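Local coordinates for protein GCN5-related N-acetyltransferase (Streptococcus suis, PDB 3G3S) that probably transfers an acetyl group from acetyl-coenzyme A to an amine of an unspecified substrate, at residues W22-G27 / A43-G48; G14-T19 / F55-P60; G148-V153 / A175-S180. All blocks are in the same frame, centred on the assembly; numbering follows the deposited sequence.

Interaction 1 (W22-G27 / A43-G48). With NA (sodium ion), chain C.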
ATOM      1  N   TRP A  22       1.738   6.442  -8.425  1.00 19.79           N
ATOM      2  CA  TRP A  22       1.659   5.378  -7.423  1.00 18.58           C
ATOM      3  C   TRP A  22       1.799   5.926  -5.994  1.00 19.35           C
ATOM      4  O   TRP A  22       1.043   5.538  -5.087  1.00 21.39           O
ATOM      5  CB  TRP A  22       2.734   4.280  -7.668  1.00 19.96           C
ATOM      6  CG  TRP A  22       2.737   3.714  -9.031  1.00 22.59           C
ATOM      7  CD1 TRP A  22       1.759   3.795  -9.974  1.00 21.54           C
ATOM      8  CD2 TRP A  22       3.753   2.859  -9.592  1.00 23.01           C
ATOM      9  NE1 TRP A  22       2.127   3.102 -11.101  1.00 28.04           N
ATOM     10  CE2 TRP A  22       3.333   2.500 -10.879  1.00 23.26           C
ATOM     11  CE3 TRP A  22       4.975   2.401  -9.132  1.00 24.31           C
ATOM     12  CZ2 TRP A  22       4.091   1.699 -11.718  1.00 25.48           C
ATOM     13  CZ3 TRP A  22       5.734   1.602  -9.961  1.00 24.17           C
ATOM     14  CH2 TRP A  22       5.289   1.252 -11.236  1.00 25.59           C
ATOM     15  N   THR A  23       2.752   6.830  -5.778  1.00 17.99           N
ATOM     16  CA  THR A  23       2.916   7.451  -4.484  1.00 20.48           C
ATOM     17  C   THR A  23       1.591   8.063  -4.020  1.00 20.67           C
ATOM     18  O   THR A  23       1.071   7.753  -2.924  1.00 21.58           O
ATOM     19  CB  THR A  23       4.003   8.507  -4.555  1.00 18.84           C
ATOM     20  OG1 THR A  23       5.267   7.825  -4.755  1.00 17.73           O
ATOM     21  CG2 THR A  23       4.095   9.421  -3.251  1.00 19.85           C
ATOM     22  N   CYS A  24       1.056   8.903  -4.888  1.00 22.32           N
ATOM     23  CA  CYS A  24      -0.200   9.613  -4.575  1.00 19.91           C
ATOM     24  C   CYS A  24      -1.398   8.683  -4.297  1.00 20.70           C
ATOM     25  O   CYS A  24      -2.126   8.898  -3.336  1.00 23.55           O
ATOM     26  CB  CYS A  24      -0.520  10.603  -5.661  1.00 22.34           C
ATOM     27  SG  CYS A  24       0.612  11.916  -5.832  1.00 21.49           S
ATOM     28  N   LEU A  25      -1.572   7.637  -5.107  1.00 20.71           N
ATOM     29  CA  LEU A  25      -2.636   6.645  -4.880  1.00 21.39           C
ATOM     30  C   LEU A  25      -2.420   5.675  -3.691  1.00 23.93           C
ATOM     31  O   LEU A  25      -3.404   5.183  -3.170  1.00 25.92           O
ATOM     32  CB  LEU A  25      -2.853   5.850  -6.154  1.00 23.57           C
ATOM     33  CG  LEU A  25      -3.391   6.544  -7.401  1.00 16.10           C
ATOM     34  CD1 LEU A  25      -3.372   5.616  -8.577  1.00 25.65           C
ATOM     35  CD2 LEU A  25      -4.855   7.142  -7.182  1.00 14.48           C
ATOM     36  N   GLU A  26      -1.165   5.430  -3.261  1.00 22.47           N
ATOM     37  CA  GLU A  26      -0.884   4.525  -2.117  1.00 22.05           C
ATOM     38  C   GLU A  26      -1.271   5.126  -0.778  1.00 20.31           C
ATOM     39  O   GLU A  26      -1.590   4.395   0.144  1.00 21.95           O
ATOM     40  CB  GLU A  26       0.578   4.045  -2.073  1.00 21.84           C
ATOM     41  CG  GLU A  26       0.898   3.097  -3.232  1.00 19.56           C
ATOM     42  CD  GLU A  26       2.317   2.596  -3.215  1.00 27.79           C
ATOM     43  OE1 GLU A  26       3.158   3.121  -2.444  1.00 33.64           O
ATOM     44  OE2 GLU A  26       2.552   1.665  -3.995  1.00 25.60           O
ATOM     45  N   GLY A  27      -1.212   6.440  -0.654  1.00 23.97           N
ATOM     46  CA  GLY A  27      -1.756   7.120   0.506  1.00 22.97           C
ATOM     47  C   GLY A  27      -0.910   7.816   1.541  1.00 23.58           C
ATOM     48  O   GLY A  27      -1.451   8.529   2.395  1.00 20.89           O
ATOM     49  N   ALA A  43      -9.517  13.349 -12.426  1.00 20.20           N
ATOM     50  CA  ALA A  43      -8.694  13.322 -11.242  1.00 22.05           C
ATOM     51  C   ALA A  43      -7.296  13.936 -11.463  1.00 20.68           C
ATOM     52  O   ALA A  43      -6.786  14.051 -12.580  1.00 23.05           O
ATOM     53  CB  ALA A  43      -8.571  11.870 -10.701  1.00 21.58           C
ATOM     54  N   LEU A  44      -6.703  14.316 -10.341  1.00 21.81           N
ATOM     55  CA  LEU A  44      -5.410  14.957 -10.253  1.00 20.52           C
ATOM     56  C   LEU A  44      -4.608  14.299  -9.147  1.00 20.58           C
ATOM     57  O   LEU A  44      -5.054  14.203  -8.011  1.00 20.55           O
ATOM     58  CB  LEU A  44      -5.561  16.446  -9.906  1.00 19.97           C
ATOM     59  CG  LEU A  44      -4.299  17.230  -9.534  1.00 16.60           C
ATOM     60  CD1 LEU A  44      -3.329  17.403 -10.720  1.00 14.66           C
ATOM     61  CD2 LEU A  44      -4.701  18.608  -8.978  1.00 22.43           C
ATOM     62  N   ALA A  45      -3.456  13.747  -9.513  1.00 20.20           N
ATOM     63  CA  ALA A  45      -2.513  13.275  -8.540  1.00 18.99           C
ATOM     64  C   ALA A  45      -1.507  14.433  -8.401  1.00 19.00           C
ATOM     65  O   ALA A  45      -0.757  14.769  -9.340  1.00 19.55           O
ATOM     66  CB  ALA A  45      -1.843  11.959  -9.010  1.00 19.21           C
ATOM     67  N   LEU A  46      -1.486  15.055  -7.229  1.00 20.89           N
ATOM     68  CA  LEU A  46      -0.644  16.219  -6.973  1.00 22.09           C
ATOM     69  C   LEU A  46       0.378  15.897  -5.919  1.00 22.77           C
ATOM     70  O   LEU A  46       0.037  15.494  -4.807  1.00 23.09           O
ATOM     71  CB  LEU A  46      -1.528  17.383  -6.523  1.00 21.86           C
ATOM     72  CG  LEU A  46      -0.859  18.712  -6.200  1.00 26.06           C
ATOM     73  CD1 LEU A  46      -0.225  19.316  -7.424  1.00 24.57           C
ATOM     74  CD2 LEU A  46      -1.900  19.682  -5.550  1.00 21.67           C
ATOM     75  N   TYR A  47       1.638  16.058  -6.285  1.00 22.87           N
ATOM     76  CA  TYR A  47       2.739  15.724  -5.413  1.00 22.07           C
ATOM     77  C   TYR A  47       3.748  16.811  -5.420  1.00 17.95           C
ATOM     78  O   TYR A  47       4.027  17.364  -6.467  1.00 19.33           O
ATOM     79  CB  TYR A  47       3.420  14.458  -5.898  1.00 21.69           C
ATOM     80  CG  TYR A  47       4.633  14.088  -5.069  1.00 24.50           C
ATOM     81  CD1 TYR A  47       4.506  13.278  -3.961  1.00 26.11           C
ATOM     82  CD2 TYR A  47       5.913  14.542  -5.405  1.00 31.46           C
ATOM     83  CE1 TYR A  47       5.622  12.928  -3.196  1.00 20.37           C
ATOM     84  CE2 TYR A  47       7.036  14.220  -4.614  1.00 19.61           C
ATOM     85  CZ  TYR A  47       6.875  13.393  -3.525  1.00 26.35           C
ATOM     86  OH  TYR A  47       7.962  13.005  -2.764  1.00 22.32           O
ATOM     87  N   GLY A  48       4.312  17.106  -4.251  1.00 20.83           N
ATOM     88  CA  GLY A  48       5.379  18.077  -4.131  1.00 23.81           C
ATOM     89  C   GLY A  48       5.237  18.982  -2.933  1.00 27.52           C
ATOM     90  O   GLY A  48       4.259  18.884  -2.178  1.00 29.35           O
TER
HETATM   91 NA    NA C 249      -2.744   2.263   0.420  1.00 25.05          NA
HETATM   92  O   HOH W   1      -4.321   3.263  -1.412  1.00 23.01           O
HETATM   93  O   HOH W   2      -4.048   3.675   1.879  1.00 20.53           O
HETATM   94  O   HOH W   3      -1.603   0.847  -1.548  1.00 36.56           O
HETATM   95  O   HOH W   4      -1.117   1.504   1.937  1.00 27.89           O
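Cys24, on the last turns of helix 19-26, faces strand 42-48 where Ala45 and Tyr47 point back at it. Its CB meets the methyl CB of Ala45 at 3.8 Å. SG, anti to its own carbonyl carbon (chi1 -65°), reaches further along the strand and lies 3.8 Å from Tyr47 CB. The same sulfur is equally near the Leu46 backbone O, although no hydrogen bond links them. Next to it, Thr23 presents its methyl to Tyr47: CG2 approaches the ring along the CD1-CE1 side, 3.8 Å from CE1, and the two side chains cross obliquely. Tyr47 CG is anti to its backbone N (chi1 177°), and the CD1-CE1 side of the ring lies beside Thr23 CG2. This is helix-on-sheet packing through Thr23 and Cys24 on one side and Ala45 and Tyr47 on the other, helix 22-26 running at 103° to strand 43-48, 8.0 Å apart at closest. It covers one face of an edge region of the mixed sheet, where strand 42-48 is flanked by strands 31-34 and 52-58. The polar ends point elsewhere. Thr23 OG1 is hydrogen-bonded to Ser180 O and Thr19 O, while Tyr47 OH is bonded to Tyr178 O, so both side chains also tie this layer to strand 170-181. Phe13 of helix 2-13 fills in beside Ala45. Beyond the helix end, Gly27 takes a positive phi and the chain leaves its helical course. Just before it, Glu26 O coordinates a sodium ion at 2.4 Å, together with waters 1 to 4 and Glu26 O of the second subunit, which places the ion between the two copies. Water 1 also donates a 2.8 Å hydrogen bond to Leu25 O, and Gly27 O accepts one from Arg7 NH1 of the second subunit.

Interaction 2 (G14-T19 / F55-P60)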
ATOM      1  N   GLY A  14      -5.707   4.308 -14.475  1.00 29.20           N
ATOM      2  CA  GLY A  14      -5.543   3.076 -15.214  1.00 31.39           C
ATOM      3  C   GLY A  14      -4.143   2.568 -15.067  1.00 31.79           C
ATOM      4  O   GLY A  14      -3.564   2.670 -13.993  1.00 32.31           O
ATOM      5  N   ASP A  15      -3.618   2.040 -16.176  1.00 32.66           N
ATOM      6  CA  ASP A  15      -2.276   1.522 -16.274  1.00 35.72           C
ATOM      7  C   ASP A  15      -1.365   2.657 -16.768  1.00 33.60           C
ATOM      8  O   ASP A  15      -1.187   2.870 -17.998  1.00 35.47           O
ATOM      9  CB  ASP A  15      -2.283   0.367 -17.265  1.00 38.57           C
ATOM     10  CG  ASP A  15      -0.989  -0.390 -17.288  1.00 51.38           C
ATOM     11  OD1 ASP A  15       0.039   0.125 -16.759  1.00 63.04           O
ATOM     12  OD2 ASP A  15      -1.020  -1.518 -17.839  1.00 63.46           O
ATOM     13  N   TRP A  16      -0.818   3.394 -15.804  1.00 26.70           N
ATOM     14  CA  TRP A  16       0.014   4.568 -16.080  1.00 23.38           C
ATOM     15  C   TRP A  16       1.190   4.387 -15.176  1.00 22.85           C
ATOM     16  O   TRP A  16       1.119   4.689 -14.008  1.00 21.94           O
ATOM     17  CB  TRP A  16      -0.777   5.853 -15.770  1.00 22.71           C
ATOM     18  CG  TRP A  16      -0.191   7.095 -16.290  1.00 21.18           C
ATOM     19  CD1 TRP A  16       1.077   7.300 -16.782  1.00 17.00           C
ATOM     20  CD2 TRP A  16      -0.826   8.394 -16.266  1.00 11.90           C
ATOM     21  NE1 TRP A  16       1.251   8.626 -17.112  1.00 19.63           N
ATOM     22  CE2 TRP A  16       0.113   9.327 -16.780  1.00 18.97           C
ATOM     23  CE3 TRP A  16      -2.069   8.843 -15.847  1.00 26.72           C
ATOM     24  CZ2 TRP A  16      -0.175  10.662 -16.924  1.00 22.87           C
ATOM     25  CZ3 TRP A  16      -2.338  10.151 -15.973  1.00 12.15           C
ATOM     26  CH2 TRP A  16      -1.418  11.063 -16.501  1.00 14.43           C
ATOM     27  N   PRO A  17       2.303   3.836 -15.708  1.00 20.17           N
ATOM     28  CA  PRO A  17       3.417   3.492 -14.854  1.00 20.87           C
ATOM     29  C   PRO A  17       4.364   4.651 -14.435  1.00 23.12           C
ATOM     30  O   PRO A  17       5.576   4.574 -14.641  1.00 24.24           O
ATOM     31  CB  PRO A  17       4.157   2.433 -15.715  1.00 19.91           C
ATOM     32  CG  PRO A  17       4.030   2.939 -17.088  1.00 20.66           C
ATOM     33  CD  PRO A  17       2.589   3.566 -17.123  1.00 22.55           C
ATOM     34  N   GLU A  18       3.807   5.722 -13.863  1.00 19.86           N
ATOM     35  CA  GLU A  18       4.599   6.791 -13.294  1.00 21.28           C
ATOM     36  C   GLU A  18       4.544   6.638 -11.778  1.00 21.51           C
ATOM     37  O   GLU A  18       3.476   6.716 -11.180  1.00 18.18           O
ATOM     38  CB  GLU A  18       4.078   8.147 -13.740  1.00 24.40           C
ATOM     39  CG  GLU A  18       4.406   8.457 -15.179  1.00 22.57           C
ATOM     40  CD  GLU A  18       5.858   8.821 -15.422  1.00 12.69           C
ATOM     41  OE1 GLU A  18       6.669   8.827 -14.477  1.00 24.07           O
ATOM     42  OE2 GLU A  18       6.156   9.192 -16.587  1.00 15.18           O
ATOM     43  N   THR A  19       5.703   6.466 -11.138  1.00 19.74           N
ATOM     44  CA  THR A  19       5.695   6.103  -9.723  1.00 19.93           C
ATOM     45  C   THR A  19       5.142   7.175  -8.794  1.00 22.77           C
ATOM     46  O   THR A  19       4.685   6.854  -7.724  1.00 25.22           O
ATOM     47  CB  THR A  19       7.072   5.591  -9.215  1.00 22.15           C
ATOM     48  OG1 THR A  19       7.942   6.673  -8.904  1.00 21.65           O
ATOM     49  CG2 THR A  19       7.716   4.598 -10.246  1.00 20.10           C
ATOM     50  N   PHE A  55      -0.365  15.107 -12.186  1.00 19.66           N
ATOM     51  CA  PHE A  55      -0.760  14.126 -13.195  1.00 20.96           C
ATOM     52  C   PHE A  55      -2.247  14.165 -13.331  1.00 18.91           C
ATOM     53  O   PHE A  55      -2.968  13.898 -12.370  1.00 22.29           O
ATOM     54  CB  PHE A  55      -0.328  12.729 -12.819  1.00 19.97           C
ATOM     55  CG  PHE A  55       1.160  12.535 -12.847  1.00 17.37           C
ATOM     56  CD1 PHE A  55       1.930  12.807 -11.727  1.00 20.12           C
ATOM     57  CD2 PHE A  55       1.779  12.101 -14.006  1.00 24.66           C
ATOM     58  CE1 PHE A  55       3.300  12.597 -11.755  1.00 22.82           C
ATOM     59  CE2 PHE A  55       3.171  11.896 -14.050  1.00 22.84           C
ATOM     60  CZ  PHE A  55       3.918  12.148 -12.937  1.00 19.83           C
ATOM     61  N   LEU A  56      -2.704  14.419 -14.548  1.00 20.22           N
ATOM     62  CA  LEU A  56      -4.128  14.657 -14.809  1.00 21.66           C
ATOM     63  C   LEU A  56      -4.819  13.531 -15.567  1.00 20.15           C
ATOM     64  O   LEU A  56      -4.517  13.314 -16.712  1.00 22.80           O
ATOM     65  CB  LEU A  56      -4.216  15.941 -15.621  1.00 19.66           C
ATOM     66  CG  LEU A  56      -3.667  17.157 -14.859  1.00 22.17           C
ATOM     67  CD1 LEU A  56      -3.064  18.178 -15.885  1.00 19.82           C
ATOM     68  CD2 LEU A  56      -4.753  17.700 -13.940  1.00 21.11           C
ATOM     69  N   ALA A  57      -5.789  12.864 -14.945  1.00 22.47           N
ATOM     70  CA  ALA A  57      -6.460  11.712 -15.563  1.00 22.70           C
ATOM     71  C   ALA A  57      -7.994  11.876 -15.752  1.00 21.70           C
ATOM     72  O   ALA A  57      -8.666  12.731 -15.125  1.00 22.20           O
ATOM     73  CB  ALA A  57      -6.144  10.465 -14.756  1.00 20.42           C
ATOM     74  N   GLY A  58      -8.535  11.081 -16.674  1.00 23.01           N
ATOM     75  CA  GLY A  58      -9.970  11.093 -16.942  1.00 22.47           C
ATOM     76  C   GLY A  58     -10.381  12.196 -17.914  1.00 22.02           C
ATOM     77  O   GLY A  58      -9.630  12.582 -18.776  1.00 22.10           O
ATOM     78  N   GLN A  59     -11.629  12.641 -17.818  1.00 22.54           N
ATOM     79  CA  GLN A  59     -12.097  13.700 -18.656  1.00 21.70           C
ATOM     80  C   GLN A  59     -11.397  14.981 -18.231  1.00 20.75           C
ATOM     81  O   GLN A  59     -11.146  15.181 -17.037  1.00 21.92           O
ATOM     82  CB  GLN A  59     -13.624  13.858 -18.526  1.00 20.44           C
ATOM     83  CG  GLN A  59     -14.399  12.659 -19.047  1.00 23.80           C
ATOM     84  CD  GLN A  59     -14.196  12.396 -20.553  1.00 24.76           C
ATOM     85  OE1 GLN A  59     -14.111  13.329 -21.362  1.00 26.83           O
ATOM     86  NE2 GLN A  59     -14.131  11.120 -20.929  1.00 24.66           N
ATOM     87  N   PRO A  60     -11.051  15.841 -19.204  1.00 20.71           N
ATOM     88  CA  PRO A  60     -10.439  17.141 -18.902  1.00 22.75           C
ATOM     89  C   PRO A  60     -11.412  17.948 -18.102  1.00 24.06           C
ATOM     90  O   PRO A  60     -12.607  17.881 -18.372  1.00 25.45           O
ATOM     91  CB  PRO A  60     -10.240  17.787 -20.271  1.00 22.39           C
ATOM     92  CG  PRO A  60     -10.297  16.674 -21.225  1.00 29.17           C
ATOM     93  CD  PRO A  60     -11.200  15.629 -20.648  1.00 23.69           C
TER
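Trp16 and Phe55 form an offset edge-to-face (T-shaped) aromatic pair, in which the edge of Phe55 is turned toward the face of the tryptophan six-membered ring. Trp16 belongs to the short connection between helices 2-13 and 19-26, Phe55 to strand 52-58 of the large mixed sheet of this GNAT-family protein, so the pair packs the loop between the helices on one side of the sheet. The centroids are 5.7 Å apart and the planes stand at 86°. The nearest atoms are Trp16 CZ2 and Phe55 CD2, at 3.8 Å. Trp16 CG is anti to the backbone N (chi1 -166°), and the far rim of the six-membered ring meets the strand. CH2 comes to 3.8 Å from the Leu56 carbonyl O, near the ring plane, and CZ3 lies 4.0 Å from Ala57 CB, also at the edge. Val76 and Gln78 add further contacts to the indole, and a molecule of 1,2-ethanediol, probably from the crystallisation liquor, is bound about 3 Å from its nearest atom. Pro17 is the centre of an inverse gamma turn, in which Glu18 N makes a weak bond to Trp16 O; the residues flanking the turn, Trp16 and Glu18, both touch Phe55. Glu18 occupies the N-cap position of helix 19-26, and its aliphatic part lies beside the outer end of the Phe55 ring, the two side chains crossing at about a right angle. Ile20 and Ile21 of that helix pack on Phe55 as well. The Glu18 chain bends at chi2 (-74°), which directs CD back from the extended course, and OE2 comes close to Asp222 OD1, a carboxylate of like charge. Against the phenyl ring, Glu18 CG stands 3.8 Å from Phe55 CE2, and CB 3.9 Å from the same carbon.

Interaction 3 (G148-V153 / A175-S180)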
ATOM      1  N   GLY A 148      13.698  18.074  -0.650  1.00 28.19           N
ATOM      2  CA  GLY A 148      12.619  19.026  -0.318  1.00 25.96           C
ATOM      3  C   GLY A 148      11.182  18.596  -0.432  1.00 29.09           C
ATOM      4  O   GLY A 148      10.285  19.315   0.028  1.00 30.17           O
ATOM      5  N   ASN A 149      10.924  17.457  -1.058  1.00 29.33           N
ATOM      6  CA  ASN A 149       9.561  16.993  -1.180  1.00 30.74           C
ATOM      7  C   ASN A 149       9.083  16.278   0.062  1.00 30.14           C
ATOM      8  O   ASN A 149       7.898  16.066   0.212  1.00 29.34           O
ATOM      9  CB  ASN A 149       9.426  16.101  -2.406  1.00 32.82           C
ATOM     10  CG  ASN A 149       9.572  16.879  -3.662  1.00 36.87           C
ATOM     11  OD1 ASN A 149       8.831  17.837  -3.891  1.00 41.16           O
ATOM     12  ND2 ASN A 149      10.544  16.514  -4.472  1.00 46.67           N
ATOM     13  N   TYR A 150      10.001  15.926   0.952  1.00 29.03           N
ATOM     14  CA  TYR A 150       9.649  15.253   2.179  1.00 30.09           C
ATOM     15  C   TYR A 150       9.230  16.326   3.207  1.00 32.89           C
ATOM     16  O   TYR A 150       9.693  17.450   3.150  1.00 30.50           O
ATOM     17  CB  TYR A 150      10.797  14.331   2.627  1.00 30.28           C
ATOM     18  CG  TYR A 150      10.925  13.177   1.648  1.00 22.66           C
ATOM     19  CD1 TYR A 150      11.531  13.367   0.414  1.00 27.06           C
ATOM     20  CD2 TYR A 150      10.372  11.923   1.919  1.00 22.47           C
ATOM     21  CE1 TYR A 150      11.631  12.334  -0.530  1.00 23.06           C
ATOM     22  CE2 TYR A 150      10.468  10.875   0.969  1.00 24.14           C
ATOM     23  CZ  TYR A 150      11.107  11.113  -0.258  1.00 21.55           C
ATOM     24  OH  TYR A 150      11.208  10.159  -1.240  1.00 27.05           O
ATOM     25  N   ILE A 151       8.323  15.972   4.121  1.00 38.29           N
ATOM     26  CA  ILE A 151       7.794  16.934   5.102  1.00 39.23           C
ATOM     27  C   ILE A 151       8.861  17.483   6.025  1.00 36.66           C
ATOM     28  O   ILE A 151       8.788  18.623   6.415  1.00 36.03           O
ATOM     29  CB  ILE A 151       6.654  16.338   5.981  1.00 40.54           C
ATOM     30  CG1 ILE A 151       5.469  15.849   5.116  1.00 47.69           C
ATOM     31  CG2 ILE A 151       6.219  17.364   7.004  1.00 45.01           C
ATOM     32  CD1 ILE A 151       5.007  16.803   3.969  1.00 42.62           C
ATOM     33  N   ASP A 152       9.835  16.655   6.383  1.00 36.29           N
ATOM     34  CA  ASP A 152      10.944  17.057   7.242  1.00 34.60           C
ATOM     35  C   ASP A 152      12.039  16.012   7.138  1.00 33.50           C
ATOM     36  O   ASP A 152      11.865  15.004   6.457  1.00 34.42           O
ATOM     37  CB  ASP A 152      10.492  17.217   8.691  1.00 35.70           C
ATOM     38  CG  ASP A 152       9.827  15.976   9.254  1.00 38.26           C
ATOM     39  OD1 ASP A 152       9.986  14.865   8.709  1.00 40.79           O
ATOM     40  OD2 ASP A 152       9.144  16.116  10.288  1.00 52.09           O
ATOM     41  N   VAL A 153      13.151  16.254   7.823  1.00 31.40           N
ATOM     42  CA  VAL A 153      14.303  15.343   7.825  1.00 30.58           C
ATOM     43  C   VAL A 153      13.951  13.914   8.282  1.00 30.56           C
ATOM     44  O   VAL A 153      14.480  12.915   7.776  1.00 29.57           O
ATOM     45  CB  VAL A 153      15.453  15.943   8.681  1.00 29.07           C
ATOM     46  CG1 VAL A 153      15.021  16.103  10.127  1.00 34.33           C
ATOM     47  CG2 VAL A 153      16.723  15.102   8.569  1.00 26.62           C
ATOM     48  N   ALA A 175      22.213  12.521  -6.139  1.00 22.46           N
ATOM     49  CA  ALA A 175      21.183  11.653  -6.707  1.00 23.50           C
ATOM     50  C   ALA A 175      20.357  11.222  -5.527  1.00 24.23           C
ATOM     51  O   ALA A 175      20.889  10.649  -4.578  1.00 22.91           O
ATOM     52  CB  ALA A 175      21.772  10.458  -7.399  1.00 25.77           C
ATOM     53  N   SER A 176      19.066  11.515  -5.547  1.00 24.60           N
ATOM     54  CA  SER A 176      18.227  11.245  -4.376  1.00 24.70           C
ATOM     55  C   SER A 176      16.788  10.948  -4.746  1.00 25.53           C
ATOM     56  O   SER A 176      16.396  11.021  -5.902  1.00 25.80           O
ATOM     57  CB  SER A 176      18.285  12.443  -3.400  1.00 24.20           C
ATOM     58  OG  SER A 176      17.538  12.236  -2.218  1.00 23.16           O
ATOM     59  N   SER A 177      16.018  10.560  -3.743  1.00 25.52           N
ATOM     60  CA  SER A 177      14.651  10.221  -3.945  1.00 24.38           C
ATOM     61  C   SER A 177      13.790  11.482  -3.994  1.00 22.22           C
ATOM     62  O   SER A 177      13.639  12.146  -2.982  1.00 21.96           O
ATOM     63  CB  SER A 177      14.174   9.329  -2.811  1.00 23.99           C
ATOM     64  OG  SER A 177      14.499   9.900  -1.571  1.00 23.37           O
ATOM     65  N   TYR A 178      13.260  11.801  -5.169  1.00 21.42           N
ATOM     66  CA  TYR A 178      12.285  12.901  -5.306  1.00 22.08           C
ATOM     67  C   TYR A 178      10.961  12.512  -4.623  1.00 23.02           C
ATOM     68  O   TYR A 178      10.187  13.363  -4.069  1.00 24.18           O
ATOM     69  CB  TYR A 178      12.034  13.131  -6.785  1.00 23.03           C
ATOM     70  CG  TYR A 178      11.122  14.321  -7.109  1.00 20.90           C
ATOM     71  CD1 TYR A 178      11.656  15.615  -7.248  1.00 30.06           C
ATOM     72  CD2 TYR A 178       9.774  14.148  -7.328  1.00 25.28           C
ATOM     73  CE1 TYR A 178      10.833  16.705  -7.565  1.00 30.00           C
ATOM     74  CE2 TYR A 178       8.937  15.250  -7.640  1.00 31.05           C
ATOM     75  CZ  TYR A 178       9.478  16.512  -7.761  1.00 33.34           C
ATOM     76  OH  TYR A 178       8.649  17.576  -8.078  1.00 34.48           O
ATOM     77  N   ALA A 179      10.692  11.211  -4.701  1.00 23.51           N
ATOM     78  CA  ALA A 179       9.558  10.553  -4.105  1.00 24.05           C
ATOM     79  C   ALA A 179       9.910   9.076  -3.859  1.00 22.23           C
ATOM     80  O   ALA A 179      10.900   8.522  -4.392  1.00 25.56           O
ATOM     81  CB  ALA A 179       8.329  10.666  -5.012  1.00 21.73           C
ATOM     82  N   SER A 180       9.053   8.475  -3.054  1.00 25.01           N
ATOM     83  CA  SER A 180       9.106   7.081  -2.619  1.00 25.68           C
ATOM     84  C   SER A 180       7.736   6.453  -2.754  1.00 25.66           C
ATOM     85  O   SER A 180       6.710   7.117  -2.504  1.00 24.77           O
ATOM     86  CB  SER A 180       9.456   7.007  -1.129  1.00 25.22           C
ATOM     87  OG  SER A 180      10.615   7.705  -0.833  1.00 25.69           O
TER
HETATM   88  O   HOH W   5      12.760  15.292  -2.469  1.00 27.90           O
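Tyr150 and Ser180 share a short hydrogen bond: the phenol OH donates to Ser180 OG at 2.6 Å, in the plane of the ring. Ser177 OG, in the crowded position between its backbone N and carbonyl carbon (chi1 50°), in turn donates a weak bond of 3.3 Å to the phenol oxygen. The series extends beyond the segments, since Ser177 OG is bonded to Leu161 N and Ser180 OG to Leu159 O, so the buried hydroxyls are satisfied at both ends. A second polar group is the Asn149 amide. Its ND2 makes a weak, bent bond to Tyr178 O, 3.2 Å long with an N-H...O angle of 122°. Water 5 accepts a bond from Asn149 N and has weak ones with Asn149 ND2 and Ser177 O.

The remaining contacts involve ring atoms. Asn149 ND2 sits 3.0 Å above one face of the Tyr178 ring, offset toward the rim and 3.1 Å from both CD1 and CE1, with amide and ring planes 63° apart. Ser177 O lies 3.2 Å from Tyr150 CE1, near the plane of the Tyr150 ring.

In the GNAT fold this is the loop between the first two helices of the core meeting strand 170-181, a region that commonly borders the acceptor site. Segment 148-153 leads into helix 153-159, whose Phe156 packs edge-to-face on Tyr150, while strand 170-181, which turns a corner at Tyr178, runs between strands 162-167 and 184-191.

Interactions 1 and 2 lie side by side on neighbouring antiparallel strands, 42-48 and 52-58, their centres 10 Å apart; Ala43 O to Ala57 N (2.8 Å) and Ala45 O to Phe55 N (2.9 Å) are probable hydrogen bonds between them. Interaction 3 belongs to the acetyltransferase core and meets interaction 1 through two further probable bonds, Tyr47 OH to Tyr178 O at 2.6 Å and Thr23 OG1 to Ser180 O at 2.8 Å. Interaction 2 does not touch it, the nearest atoms being about 6 Å apart. Interaction 1 thus lies between interaction 2 and interaction 3, touching both. The sodium ion bound at Glu26 O is about 13 Å from the Ser180 side chain.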